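PDB 2OGK: exosome subunit from Archaeoglobus fulgidus, which is of unknown function but resembles RNA-binding proteins in its structure, although RNA binding itself is thought unlikely. Local coordinates for residues Gln93-Ile98 with Lys122-Thr127; Arg10-Val15 with Pro118-Leu123; Phe36-Ser41 with Leu54-Thr59. One frame throughout, in Å; residues are numbered along the deposited sequence.

The three contacts are neighbouring seams of one five-stranded antiparallel sheet. Contact 2, with its centre about 5 Å from the centre of the chain, lies deepest and joins the central strand 5-15 to its neighbour 118-126. Contact 1 adds an outermost strand, 95-101, to strand 118-126, sharing Lys122 and Leu123 with contact 2; contact 3 pairs the hairpin strands 39-44 and 50-58 on the far side of strand 5-15. Contact 2 has the fullest backbone ladder and a lysine-serine bond, contact 1 sets aliphatic packing against a face of long polar side chains, and contact 3, part of it exposed, relies mainly on aliphatic packing beside one firm and one weak backbone bond.

Contact 1 of 3, residues Gln93-Ile98 with Lys122-Thr127; sequences QNVLHI and KLRLVT
Leu96 and Leu123 lie side by side and point the same way, on the face of the antiparallel beta sheet where an outermost strand, 95-101, runs beside strand 118-126. The CG of Leu96 sits 4.0 Å from CD1 of Leu123, and Leu125 extends the patch, its CD1 reaching CB of Leu96. Phe138 and Ala139 of helix 132-142 pack on Leu125, so this apolar side of the seam is turned to the helical layer.

The opposite face carries Val95, His97, Lys122 and Arg124. The CG1 of Val95 stands anti to its backbone N (chi1 -174°) and meets CB of Lys122 at a slant, 3.4 Å away. Farther out, the bent lysine chain brings CD to the edge of the His97 imidazole, near the ring plane and 3.8 Å from ND1. The polar ends of both residues are engaged elsewhere: NE2 of His97 bonds to Asp91, and NZ of Lys122 to Ser12.

Arg124 runs extended from CG to NE back toward the start of the other strand. One face of its guanidinium lies under the backbone O of Gln93, which is offset toward the rim and 3.2 Å from NH2. The amide of Asn94 approaches at an angle, its plane 50° from that of the guanidinium, with CB 3.8 Å from NH1 of Arg124. A long, weak ion pair links NE of Arg124 to Glu7.

Between the two layers runs the backbone ladder. Leu96 N donates to Leu123 O at 3.0 Å, while the return bond from Leu123 N to Leu96 O is weak. At the loop end Leu125 N gives a nearly straight bond to Asn94 O, 3.3 Å long and close to the direction in which that carbonyl points.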
ATOM      1  N   GLN D  93      -1.501   4.862   8.154  1.00 43.95           N
ATOM      2  CA  GLN D  93      -0.221   4.533   8.761  1.00 45.62           C
ATOM      3  C   GLN D  93       0.701   5.690   8.448  1.00 45.89           C
ATOM      4  O   GLN D  93       1.913   5.584   8.582  1.00 47.67           O
ATOM      5  CB  GLN D  93       0.350   3.234   8.181  1.00 48.34           C
ATOM      6  CG  GLN D  93      -0.678   2.126   8.011  1.00 53.90           C
ATOM      7  CD  GLN D  93      -1.668   2.046   9.173  1.00 57.45           C
ATOM      8  OE1 GLN D  93      -1.293   1.753  10.317  1.00 59.99           O
ATOM      9  NE2 GLN D  93      -2.943   2.314   8.883  1.00 56.56           N
ATOM     10  N   ASN D  94       0.106   6.797   8.019  1.00 45.06           N
ATOM     11  CA  ASN D  94       0.838   8.014   7.671  1.00 42.97           C
ATOM     12  C   ASN D  94       1.832   7.860   6.540  1.00 41.95           C
ATOM     13  O   ASN D  94       2.840   8.568   6.487  1.00 41.09           O
ATOM     14  CB  ASN D  94       1.566   8.557   8.882  1.00 42.08           C
ATOM     15  CG  ASN D  94       0.647   8.777  10.028  1.00 44.12           C
ATOM     16  OD1 ASN D  94      -0.297   9.571   9.946  1.00 41.25           O
ATOM     17  ND2 ASN D  94       0.898   8.059  11.120  1.00 47.65           N
ATOM     18  N   VAL D  95       1.563   6.933   5.631  1.00 39.82           N
ATOM     19  CA  VAL D  95       2.467   6.774   4.519  1.00 38.72           C
ATOM     20  C   VAL D  95       1.899   7.502   3.317  1.00 37.75           C
ATOM     21  O   VAL D  95       0.716   7.363   2.989  1.00 32.47           O
ATOM     22  CB  VAL D  95       2.707   5.289   4.179  1.00 38.40           C
ATOM     23  CG1 VAL D  95       3.771   5.179   3.104  1.00 35.53           C
ATOM     24  CG2 VAL D  95       3.146   4.542   5.418  1.00 38.48           C
ATOM     25  N   LEU D  96       2.752   8.317   2.702  1.00 38.79           N
ATOM     26  CA  LEU D  96       2.386   9.073   1.512  1.00 41.93           C
ATOM     27  C   LEU D  96       2.772   8.241   0.284  1.00 44.00           C
ATOM     28  O   LEU D  96       3.936   7.884   0.094  1.00 43.86           O
ATOM     29  CB  LEU D  96       3.090  10.434   1.506  1.00 40.90           C
ATOM     30  CG  LEU D  96       3.132  11.297   0.234  1.00 39.79           C
ATOM     31  CD1 LEU D  96       1.750  11.475  -0.387  1.00 37.60           C
ATOM     32  CD2 LEU D  96       3.733  12.643   0.613  1.00 37.73           C
ATOM     33  N   HIS D  97       1.763   7.959  -0.539  1.00 45.72           N
ATOM     34  CA  HIS D  97       1.893   7.136  -1.734  1.00 45.62           C
ATOM     35  C   HIS D  97       1.908   7.835  -3.084  1.00 47.38           C
ATOM     36  O   HIS D  97       0.998   8.590  -3.431  1.00 46.32           O
ATOM     37  CB  HIS D  97       0.774   6.117  -1.725  1.00 43.26           C
ATOM     38  CG  HIS D  97       0.777   5.256  -0.510  1.00 40.36           C
ATOM     39  ND1 HIS D  97       1.662   4.220  -0.345  1.00 40.22           N
ATOM     40  CD2 HIS D  97       0.016   5.286   0.606  1.00 41.31           C
ATOM     41  CE1 HIS D  97       1.447   3.641   0.821  1.00 40.43           C
ATOM     42  NE2 HIS D  97       0.452   4.269   1.419  1.00 41.52           N
ATOM     43  N   ILE D  98       2.951   7.543  -3.849  1.00 51.67           N
ATOM     44  CA  ILE D  98       3.123   8.103  -5.176  1.00 55.96           C
ATOM     45  C   ILE D  98       3.603   7.002  -6.122  1.00 57.47           C
ATOM     46  O   ILE D  98       4.656   6.395  -5.914  1.00 57.84           O
ATOM     47  CB  ILE D  98       4.126   9.287  -5.161  1.00 57.28           C
ATOM     48  CG1 ILE D  98       3.517  10.459  -4.378  1.00 58.64           C
ATOM     49  CG2 ILE D  98       4.446   9.729  -6.585  1.00 57.36           C
ATOM     50  CD1 ILE D  98       4.357  11.724  -4.370  1.00 59.39           C
ATOM     51  N   LYS D 122       6.656   5.057  -1.572  1.00 57.59           N
ATOM     52  CA  LYS D 122       6.065   5.388  -0.276  1.00 55.48           C
ATOM     53  C   LYS D 122       7.048   6.289   0.462  1.00 54.32           C
ATOM     54  O   LYS D 122       8.243   6.288   0.182  1.00 53.73           O
ATOM     55  CB  LYS D 122       5.802   4.157   0.611  1.00 53.33           C
ATOM     56  CG  LYS D 122       6.056   2.809   0.013  1.00 52.99           C
ATOM     57  CD  LYS D 122       4.969   2.395  -0.948  1.00 54.35           C
ATOM     58  CE  LYS D 122       5.434   1.193  -1.782  1.00 57.23           C
ATOM     59  NZ  LYS D 122       6.720   1.432  -2.579  1.00 53.52           N
ATOM     60  N   LEU D 123       6.532   7.067   1.399  1.00 54.44           N
ATOM     61  CA  LEU D 123       7.361   7.954   2.198  1.00 55.18           C
ATOM     62  C   LEU D 123       6.719   8.029   3.559  1.00 55.74           C
ATOM     63  O   LEU D 123       5.587   8.498   3.670  1.00 56.94           O
ATOM     64  CB  LEU D 123       7.400   9.364   1.611  1.00 53.91           C
ATOM     65  CG  LEU D 123       7.761   9.538   0.146  1.00 54.17           C
ATOM     66  CD1 LEU D 123       6.503   9.457  -0.716  1.00 54.74           C
ATOM     67  CD2 LEU D 123       8.417  10.879  -0.023  1.00 53.41           C
ATOM     68  N   ARG D 124       7.404   7.565   4.599  1.00 56.02           N
ATOM     69  CA  ARG D 124       6.781   7.666   5.903  1.00 57.93           C
ATOM     70  C   ARG D 124       6.997   9.064   6.461  1.00 56.35           C
ATOM     71  O   ARG D 124       8.109   9.590   6.456  1.00 56.03           O
ATOM     72  CB  ARG D 124       7.313   6.632   6.889  1.00 60.61           C
ATOM     73  CG  ARG D 124       6.285   6.374   7.970  1.00 65.07           C
ATOM     74  CD  ARG D 124       6.789   5.556   9.143  1.00 70.97           C
ATOM     75  NE  ARG D 124       5.661   5.117   9.965  1.00 75.86           N
ATOM     76  CZ  ARG D 124       4.766   5.934  10.527  1.00 78.62           C
ATOM     77  NH1 ARG D 124       4.863   7.250  10.373  1.00 79.13           N
ATOM     78  NH2 ARG D 124       3.746   5.433  11.217  1.00 79.21           N
ATOM     79  N   LEU D 125       5.913   9.676   6.913  1.00 54.76           N
ATOM     80  CA  LEU D 125       5.981  11.007   7.479  1.00 54.39           C
ATOM     81  C   LEU D 125       5.694  10.818   8.955  1.00 54.31           C
ATOM     82  O   LEU D 125       4.790  10.064   9.323  1.00 54.70           O
ATOM     83  CB  LEU D 125       4.920  11.913   6.862  1.00 53.85           C
ATOM     84  CG  LEU D 125       4.802  11.966   5.340  1.00 52.34           C
ATOM     85  CD1 LEU D 125       3.565  12.747   4.976  1.00 51.81           C
ATOM     86  CD2 LEU D 125       6.020  12.603   4.735  1.00 51.82           C
ATOM     87  N   VAL D 126       6.470  11.491   9.800  1.00 52.86           N
ATOM     88  CA  VAL D 126       6.287  11.378  11.241  1.00 49.27           C
ATOM     89  C   VAL D 126       6.154  12.779  11.838  1.00 45.95           C
ATOM     90  O   VAL D 126       6.877  13.710  11.450  1.00 45.60           O
ATOM     91  CB  VAL D 126       7.477  10.611  11.883  1.00 50.00           C
ATOM     92  CG1 VAL D 126       7.694   9.289  11.152  1.00 48.60           C
ATOM     93  CG2 VAL D 126       8.739  11.448  11.821  1.00 52.31           C
ATOM     94  N   THR D 127       5.216  12.928  12.768  1.00 41.44           N
ATOM     95  CA  THR D 127       4.988  14.220  13.393  1.00 39.70           C
ATOM     96  C   THR D 127       4.741  14.081  14.897  1.00 38.43           C
ATOM     97  O   THR D 127       4.501  12.982  15.389  1.00 34.96           O
ATOM     98  CB  THR D 127       3.753  14.968  12.741  1.00 40.34           C
ATOM     99  OG1 THR D 127       2.537  14.249  12.995  1.00 40.59           O
ATOM    100  CG2 THR D 127       3.936  15.116  11.243  1.00 38.24           C
TER

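Contact 2 of 3, residues Arg10-Val15 with Pro118-Leu123; sequences RVSAVV and PIAVKL
The flat groups joining Arg10 and Lys122 are peptide units, each carbonyl taking the N-H of the other residue in an antiparallel ladder inside the sheet. Lys122 N lies in the plane of the Arg10 carbonyl, 2.8 Å from O. In the return bond Arg10 N stands above the plane of the Lys122 carbonyl, 37° out of it. The next hydrogen-bonded pair is more even: Ser12 N and Ala120 N each lie in the plane of the carbonyl they donate to, and Ala120 N is 2.7 Å from Ser12 O. The guanidinium of Arg10 leads away from this seam, making a cation-pi contact with Trp8 and a salt bridge through NE to Glu57.

Between these two pairs Val11 and Val121 form a non-hydrogen-bonded pair. Their side chains run alongside each other and point the same way, CG2 of Val11 lying 4.1 Å from CG2 of Val121. The other branch, CG1 of Val11, anti to its backbone N (chi1 173°), slants across to CG2 of Ile119 at 3.7 Å. The CB of Ala13 meets CG1 of Ile119 on the same side. Phe67 of helix 61-75 touches both valines and Phe32 touches Val11, making this the core-facing side of the central strand 5-15 and its neighbour 118-126.

The opposite face bears Arg10, Ser12, Ala120 and Lys122. The CG of Lys122 packs 4.0 Å from CB of Arg10. Bends at chi2 and chi4 then bring NZ over the seam, in the direction of Ala120, where the ammonium makes weak bonds to two ladder carbonyls, Arg10 O and Ala120 O. Its stronger bond here bridges the strands: NZ of Lys122 donates to OG of Ser12 at 2.9 Å.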
ATOM      1  N   ARG D  10      10.630   4.426   0.343  1.00 62.35           N
ATOM      2  CA  ARG D  10      10.736   3.167  -0.383  1.00 62.13           C
ATOM      3  C   ARG D  10      10.236   3.291  -1.828  1.00 61.35           C
ATOM      4  O   ARG D  10       9.129   3.758  -2.084  1.00 60.14           O
ATOM      5  CB  ARG D  10       9.982   2.075   0.382  1.00 61.35           C
ATOM      6  CG  ARG D  10      10.580   1.853   1.757  1.00 60.34           C
ATOM      7  CD  ARG D  10       9.781   0.889   2.599  1.00 62.14           C
ATOM      8  NE  ARG D  10      10.279   0.869   3.972  1.00 64.22           N
ATOM      9  CZ  ARG D  10       9.661   0.287   4.999  1.00 65.52           C
ATOM     10  NH1 ARG D  10       8.500  -0.339   4.822  1.00 66.34           N
ATOM     11  NH2 ARG D  10      10.207   0.340   6.212  1.00 64.65           N
ATOM     12  N   VAL D  11      11.098   2.897  -2.763  1.00 61.85           N
ATOM     13  CA  VAL D  11      10.804   2.943  -4.198  1.00 62.22           C
ATOM     14  C   VAL D  11      10.859   1.525  -4.752  1.00 62.64           C
ATOM     15  O   VAL D  11      11.911   0.894  -4.754  1.00 62.51           O
ATOM     16  CB  VAL D  11      11.831   3.813  -4.965  1.00 61.47           C
ATOM     17  CG1 VAL D  11      11.603   3.689  -6.451  1.00 60.70           C
ATOM     18  CG2 VAL D  11      11.708   5.272  -4.542  1.00 61.18           C
ATOM     19  N   SER D  12       9.726   1.030  -5.233  1.00 63.61           N
ATOM     20  CA  SER D  12       9.681  -0.321  -5.753  1.00 64.39           C
ATOM     21  C   SER D  12       8.938  -0.508  -7.064  1.00 65.44           C
ATOM     22  O   SER D  12       8.104   0.303  -7.463  1.00 64.69           O
ATOM     23  CB  SER D  12       9.084  -1.238  -4.699  1.00 64.37           C
ATOM     24  OG  SER D  12       7.933  -0.632  -4.146  1.00 65.09           O
ATOM     25  N   ALA D  13       9.273  -1.613  -7.720  1.00 67.50           N
ATOM     26  CA  ALA D  13       8.690  -2.008  -8.994  1.00 67.97           C
ATOM     27  C   ALA D  13       8.782  -3.528  -9.091  1.00 68.13           C
ATOM     28  O   ALA D  13       9.476  -4.171  -8.301  1.00 68.34           O
ATOM     29  CB  ALA D  13       9.444  -1.360 -10.143  1.00 67.35           C
ATOM     30  N   VAL D  14       8.064  -4.096 -10.051  1.00 69.11           N
ATOM     31  CA  VAL D  14       8.074  -5.535 -10.261  1.00 69.10           C
ATOM     32  C   VAL D  14       8.607  -5.850 -11.656  1.00 70.44           C
ATOM     33  O   VAL D  14       8.442  -5.062 -12.598  1.00 70.22           O
ATOM     34  CB  VAL D  14       6.664  -6.135 -10.094  1.00 67.34           C
ATOM     35  CG1 VAL D  14       6.620  -7.542 -10.648  1.00 67.67           C
ATOM     36  CG2 VAL D  14       6.301  -6.165  -8.632  1.00 66.28           C
ATOM     37  N   VAL D  15       9.263  -7.000 -11.770  1.00 71.43           N
ATOM     38  CA  VAL D  15       9.830  -7.445 -13.033  1.00 71.91           C
ATOM     39  C   VAL D  15       9.146  -8.740 -13.440  1.00 72.11           C
ATOM     40  O   VAL D  15       9.209  -9.745 -12.728  1.00 71.88           O
ATOM     41  CB  VAL D  15      11.348  -7.692 -12.915  1.00 71.24           C
ATOM     42  CG1 VAL D  15      11.955  -7.813 -14.289  1.00 70.48           C
ATOM     43  CG2 VAL D  15      12.003  -6.556 -12.154  1.00 72.13           C
ATOM     44  N   PRO D 118       3.058   0.120 -11.914  1.00 70.35           N
ATOM     45  CA  PRO D 118       3.839   1.346 -11.785  1.00 69.12           C
ATOM     46  C   PRO D 118       5.032   1.152 -10.863  1.00 68.00           C
ATOM     47  O   PRO D 118       5.346   0.031 -10.445  1.00 66.77           O
ATOM     48  CB  PRO D 118       2.833   2.294 -11.172  1.00 68.58           C
ATOM     49  CG  PRO D 118       2.228   1.395 -10.120  1.00 68.87           C
ATOM     50  CD  PRO D 118       2.049   0.054 -10.838  1.00 69.51           C
ATOM     51  N   ILE D 119       5.685   2.274 -10.562  1.00 67.48           N
ATOM     52  CA  ILE D 119       6.822   2.315  -9.651  1.00 66.75           C
ATOM     53  C   ILE D 119       6.260   2.973  -8.391  1.00 65.53           C
ATOM     54  O   ILE D 119       5.924   4.160  -8.390  1.00 65.32           O
ATOM     55  CB  ILE D 119       7.994   3.159 -10.229  1.00 67.58           C
ATOM     56  CG1 ILE D 119       8.588   2.441 -11.456  1.00 68.06           C
ATOM     57  CG2 ILE D 119       9.067   3.382  -9.155  1.00 66.19           C
ATOM     58  CD1 ILE D 119       9.700   3.199 -12.183  1.00 65.22           C
ATOM     59  N   ALA D 120       6.127   2.179  -7.335  1.00 63.46           N
ATOM     60  CA  ALA D 120       5.587   2.655  -6.075  1.00 62.10           C
ATOM     61  C   ALA D 120       6.610   3.413  -5.243  1.00 62.00           C
ATOM     62  O   ALA D 120       7.724   2.945  -5.015  1.00 61.68           O
ATOM     63  CB  ALA D 120       5.037   1.484  -5.275  1.00 60.78           C
ATOM     64  N   VAL D 121       6.206   4.586  -4.775  1.00 62.21           N
ATOM     65  CA  VAL D 121       7.061   5.427  -3.957  1.00 61.76           C
ATOM     66  C   VAL D 121       6.367   5.787  -2.648  1.00 59.62           C
ATOM     67  O   VAL D 121       5.559   6.707  -2.623  1.00 60.63           O
ATOM     68  CB  VAL D 121       7.402   6.745  -4.693  1.00 63.89           C
ATOM     69  CG1 VAL D 121       8.335   7.603  -3.842  1.00 64.66           C
ATOM     70  CG2 VAL D 121       8.031   6.438  -6.045  1.00 63.83           C
ATOM     71  N   LYS D 122       6.656   5.057  -1.572  1.00 57.59           N
ATOM     72  CA  LYS D 122       6.065   5.388  -0.276  1.00 55.48           C
ATOM     73  C   LYS D 122       7.048   6.289   0.462  1.00 54.32           C
ATOM     74  O   LYS D 122       8.243   6.288   0.182  1.00 53.73           O
ATOM     75  CB  LYS D 122       5.802   4.157   0.611  1.00 53.33           C
ATOM     76  CG  LYS D 122       6.056   2.809   0.013  1.00 52.99           C
ATOM     77  CD  LYS D 122       4.969   2.395  -0.948  1.00 54.35           C
ATOM     78  CE  LYS D 122       5.434   1.193  -1.782  1.00 57.23           C
ATOM     79  NZ  LYS D 122       6.720   1.432  -2.579  1.00 53.52           N
ATOM     80  N   LEU D 123       6.532   7.067   1.399  1.00 54.44           N
ATOM     81  CA  LEU D 123       7.361   7.954   2.198  1.00 55.18           C
ATOM     82  C   LEU D 123       6.719   8.029   3.559  1.00 55.74           C
ATOM     83  O   LEU D 123       5.587   8.498   3.670  1.00 56.94           O
ATOM     84  CB  LEU D 123       7.400   9.364   1.611  1.00 53.91           C
ATOM     85  CG  LEU D 123       7.761   9.538   0.146  1.00 54.17           C
ATOM     86  CD1 LEU D 123       6.503   9.457  -0.716  1.00 54.74           C
ATOM     87  CD2 LEU D 123       8.417  10.879  -0.023  1.00 53.41           C
TER

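Contact 3 of 3, residues Phe36-Ser41 with Leu54-Thr59; sequences FEIAVS and LEVELT
Leu54 meets Val40 where the beta hairpin of strands 39-44 and 50-58 forms one margin of the sheet within this chain. The two side chains lie side by side, pointing the same way, and CD2 of Leu54 fits against both methyls of Val40, 3.6 Å from CG2. On the same face CG2 of Ile38 approaches that leucine methyl more loosely, at 4.1 Å. Beyond the hairpin Leu54 packs on Val15 of strand 5-15.

Glu55 pairs with Ala39 through the backbone. Its O accepts Ala39 N at 3.1 Å, the donor tilted 19° from the carbonyl plane; the return bond from Glu55 N to Ala39 O is weak. Its side chain lies on the other face of the sheet, with that of Ala39, near Arg10 and Ser12 of strand 5-15.

Val56 gathers three residues of the facing segment. Its CG2 lies against CG1 and CD1 of Ile38, 3.7 Å from the latter, and the backbone O of Glu37 also lies close, 3.5 Å from CG2 of Val56. Phe36 comes in at about a right angle to the valine, CD1 of its ring 3.8 Å from CG1 of Val56. The ring is set there with CG between the backbone N and the carbonyl carbon (chi1 65°), and Phe32 and Ile28 pack around it. An alanine in place of Ile38 would probably open a gap between Leu54 CD2 and Val56 CG2 where CG1, CG2 and CD1 had packed, Leu54 keeping Val40 alone among the facing side chains.

With one firm and one weak backbone bond between these segments, cohesion here probably depends largely on branched aliphatic contacts on the helix-facing side.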
ATOM      1  N   PHE D  36      22.748   4.721  -5.747  1.00 82.59           N
ATOM      2  CA  PHE D  36      21.877   3.959  -4.859  1.00 82.18           C
ATOM      3  C   PHE D  36      21.919   2.443  -5.052  1.00 81.83           C
ATOM      4  O   PHE D  36      22.345   1.951  -6.101  1.00 82.13           O
ATOM      5  CB  PHE D  36      20.435   4.466  -4.992  1.00 81.62           C
ATOM      6  CG  PHE D  36      19.826   4.244  -6.347  1.00 79.57           C
ATOM      7  CD1 PHE D  36      19.111   3.080  -6.621  1.00 78.24           C
ATOM      8  CD2 PHE D  36      19.947   5.212  -7.344  1.00 79.06           C
ATOM      9  CE1 PHE D  36      18.522   2.882  -7.869  1.00 78.66           C
ATOM     10  CE2 PHE D  36      19.363   5.025  -8.598  1.00 78.59           C
ATOM     11  CZ  PHE D  36      18.646   3.859  -8.862  1.00 78.30           C
ATOM     12  N   GLU D  37      21.476   1.721  -4.021  1.00 80.91           N
ATOM     13  CA  GLU D  37      21.435   0.259  -4.031  1.00 81.01           C
ATOM     14  C   GLU D  37      20.040  -0.187  -4.479  1.00 79.97           C
ATOM     15  O   GLU D  37      19.185   0.661  -4.735  1.00 80.67           O
ATOM     16  CB  GLU D  37      21.723  -0.281  -2.625  1.00 82.55           C
ATOM     17  CG  GLU D  37      22.418  -1.634  -2.600  1.00 85.42           C
ATOM     18  CD  GLU D  37      23.913  -1.534  -2.887  1.00 87.69           C
ATOM     19  OE1 GLU D  37      24.302  -0.798  -3.822  1.00 89.05           O
ATOM     20  OE2 GLU D  37      24.704  -2.202  -2.183  1.00 88.93           O
ATOM     21  N   ILE D  38      19.819  -1.502  -4.575  1.00 78.11           N
ATOM     22  CA  ILE D  38      18.523  -2.078  -4.982  1.00 76.21           C
ATOM     23  C   ILE D  38      18.381  -3.557  -4.589  1.00 76.29           C
ATOM     24  O   ILE D  38      18.965  -4.431  -5.230  1.00 76.49           O
ATOM     25  CB  ILE D  38      18.292  -1.991  -6.523  1.00 74.92           C
ATOM     26  CG1 ILE D  38      18.138  -0.534  -6.958  1.00 74.03           C
ATOM     27  CG2 ILE D  38      17.045  -2.793  -6.916  1.00 73.70           C
ATOM     28  CD1 ILE D  38      17.601  -0.345  -8.365  1.00 72.82           C
ATOM     29  N   ALA D  39      17.593  -3.836  -3.551  1.00 76.35           N
ATOM     30  CA  ALA D  39      17.381  -5.213  -3.094  1.00 75.62           C
ATOM     31  C   ALA D  39      16.533  -5.971  -4.102  1.00 76.16           C
ATOM     32  O   ALA D  39      15.612  -5.408  -4.698  1.00 75.43           O
ATOM     33  CB  ALA D  39      16.705  -5.225  -1.736  1.00 73.62           C
ATOM     34  N   VAL D  40      16.846  -7.250  -4.290  1.00 77.66           N
ATOM     35  CA  VAL D  40      16.115  -8.073  -5.248  1.00 79.34           C
ATOM     36  C   VAL D  40      15.545  -9.371  -4.673  1.00 80.64           C
ATOM     37  O   VAL D  40      16.272 -10.339  -4.443  1.00 80.51           O
ATOM     38  CB  VAL D  40      17.000  -8.438  -6.464  1.00 78.60           C
ATOM     39  CG1 VAL D  40      16.156  -9.112  -7.524  1.00 78.52           C
ATOM     40  CG2 VAL D  40      17.655  -7.192  -7.033  1.00 78.88           C
ATOM     41  N   SER D  41      14.234  -9.381  -4.452  1.00 82.22           N
ATOM     42  CA  SER D  41      13.537 -10.550  -3.931  1.00 82.99           C
ATOM     43  C   SER D  41      12.860 -11.284  -5.088  1.00 83.94           C
ATOM     44  O   SER D  41      12.899 -10.829  -6.235  1.00 83.68           O
ATOM     45  CB  SER D  41      12.479 -10.127  -2.913  1.00 83.09           C
ATOM     46  OG  SER D  41      11.618 -11.209  -2.597  1.00 83.10           O
ATOM     47  N   LEU D  54      11.704  -5.352  -6.870  1.00 80.02           N
ATOM     48  CA  LEU D  54      12.825  -4.423  -6.766  1.00 80.84           C
ATOM     49  C   LEU D  54      12.501  -3.241  -5.870  1.00 80.70           C
ATOM     50  O   LEU D  54      11.637  -2.440  -6.207  1.00 81.07           O
ATOM     51  CB  LEU D  54      13.197  -3.889  -8.149  1.00 80.70           C
ATOM     52  CG  LEU D  54      13.620  -4.926  -9.183  1.00 80.93           C
ATOM     53  CD1 LEU D  54      14.062  -4.214 -10.455  1.00 80.17           C
ATOM     54  CD2 LEU D  54      14.748  -5.786  -8.615  1.00 80.38           C
ATOM     55  N   GLU D  55      13.194  -3.121  -4.736  1.00 80.71           N
ATOM     56  CA  GLU D  55      12.943  -1.999  -3.841  1.00 80.22           C
ATOM     57  C   GLU D  55      14.205  -1.235  -3.458  1.00 78.76           C
ATOM     58  O   GLU D  55      15.238  -1.824  -3.160  1.00 78.07           O
ATOM     59  CB  GLU D  55      12.238  -2.455  -2.562  1.00 81.40           C
ATOM     60  CG  GLU D  55      11.599  -1.285  -1.808  1.00 84.26           C
ATOM     61  CD  GLU D  55      11.463  -1.525  -0.309  1.00 87.17           C
ATOM     62  OE1 GLU D  55      12.504  -1.645   0.384  1.00 88.38           O
ATOM     63  OE2 GLU D  55      10.314  -1.586   0.180  1.00 88.28           O
ATOM     64  N   VAL D  56      14.094   0.087  -3.466  1.00 78.35           N
ATOM     65  CA  VAL D  56      15.182   0.990  -3.105  1.00 77.95           C
ATOM     66  C   VAL D  56      14.694   1.771  -1.887  1.00 78.69           C
ATOM     67  O   VAL D  56      13.651   2.416  -1.953  1.00 78.08           O
ATOM     68  CB  VAL D  56      15.467   2.003  -4.233  1.00 77.00           C
ATOM     69  CG1 VAL D  56      16.564   2.969  -3.813  1.00 76.07           C
ATOM     70  CG2 VAL D  56      15.834   1.270  -5.505  1.00 75.56           C
ATOM     71  N   GLU D  57      15.426   1.707  -0.777  1.00 79.28           N
ATOM     72  CA  GLU D  57      15.022   2.432   0.426  1.00 80.02           C
ATOM     73  C   GLU D  57      16.066   3.454   0.897  1.00 80.55           C
ATOM     74  O   GLU D  57      17.236   3.126   1.081  1.00 80.22           O
ATOM     75  CB  GLU D  57      14.723   1.450   1.560  1.00 79.08           C
ATOM     76  CG  GLU D  57      14.343   2.136   2.859  1.00 80.50           C
ATOM     77  CD  GLU D  57      14.299   1.183   4.042  1.00 81.81           C
ATOM     78  OE1 GLU D  57      13.334   0.398   4.166  1.00 81.84           O
ATOM     79  OE2 GLU D  57      15.249   1.216   4.850  1.00 83.19           O
ATOM     80  N   LEU D  58      15.630   4.696   1.083  1.00 81.51           N
ATOM     81  CA  LEU D  58      16.512   5.768   1.546  1.00 81.95           C
ATOM     82  C   LEU D  58      16.288   6.022   3.028  1.00 82.49           C
ATOM     83  O   LEU D  58      15.171   6.304   3.456  1.00 83.08           O
ATOM     84  CB  LEU D  58      16.255   7.054   0.759  1.00 80.99           C
ATOM     85  CG  LEU D  58      16.989   7.170  -0.577  1.00 80.67           C
ATOM     86  CD1 LEU D  58      16.736   5.927  -1.425  1.00 81.22           C
ATOM     87  CD2 LEU D  58      16.531   8.428  -1.294  1.00 79.52           C
ATOM     88  N   THR D  59      17.358   5.933   3.811  1.00 83.21           N
ATOM     89  CA  THR D  59      17.251   6.128   5.248  1.00 83.17           C
ATOM     90  C   THR D  59      18.163   7.237   5.794  1.00 81.84           C
ATOM     91  O   THR D  59      18.149   7.534   6.989  1.00 82.08           O
ATOM     92  CB  THR D  59      17.516   4.787   5.972  1.00 84.05           C
ATOM     93  OG1 THR D  59      17.369   4.961   7.387  1.00 86.23           O
ATOM     94  CG2 THR D  59      18.910   4.271   5.640  1.00 83.62           C
TER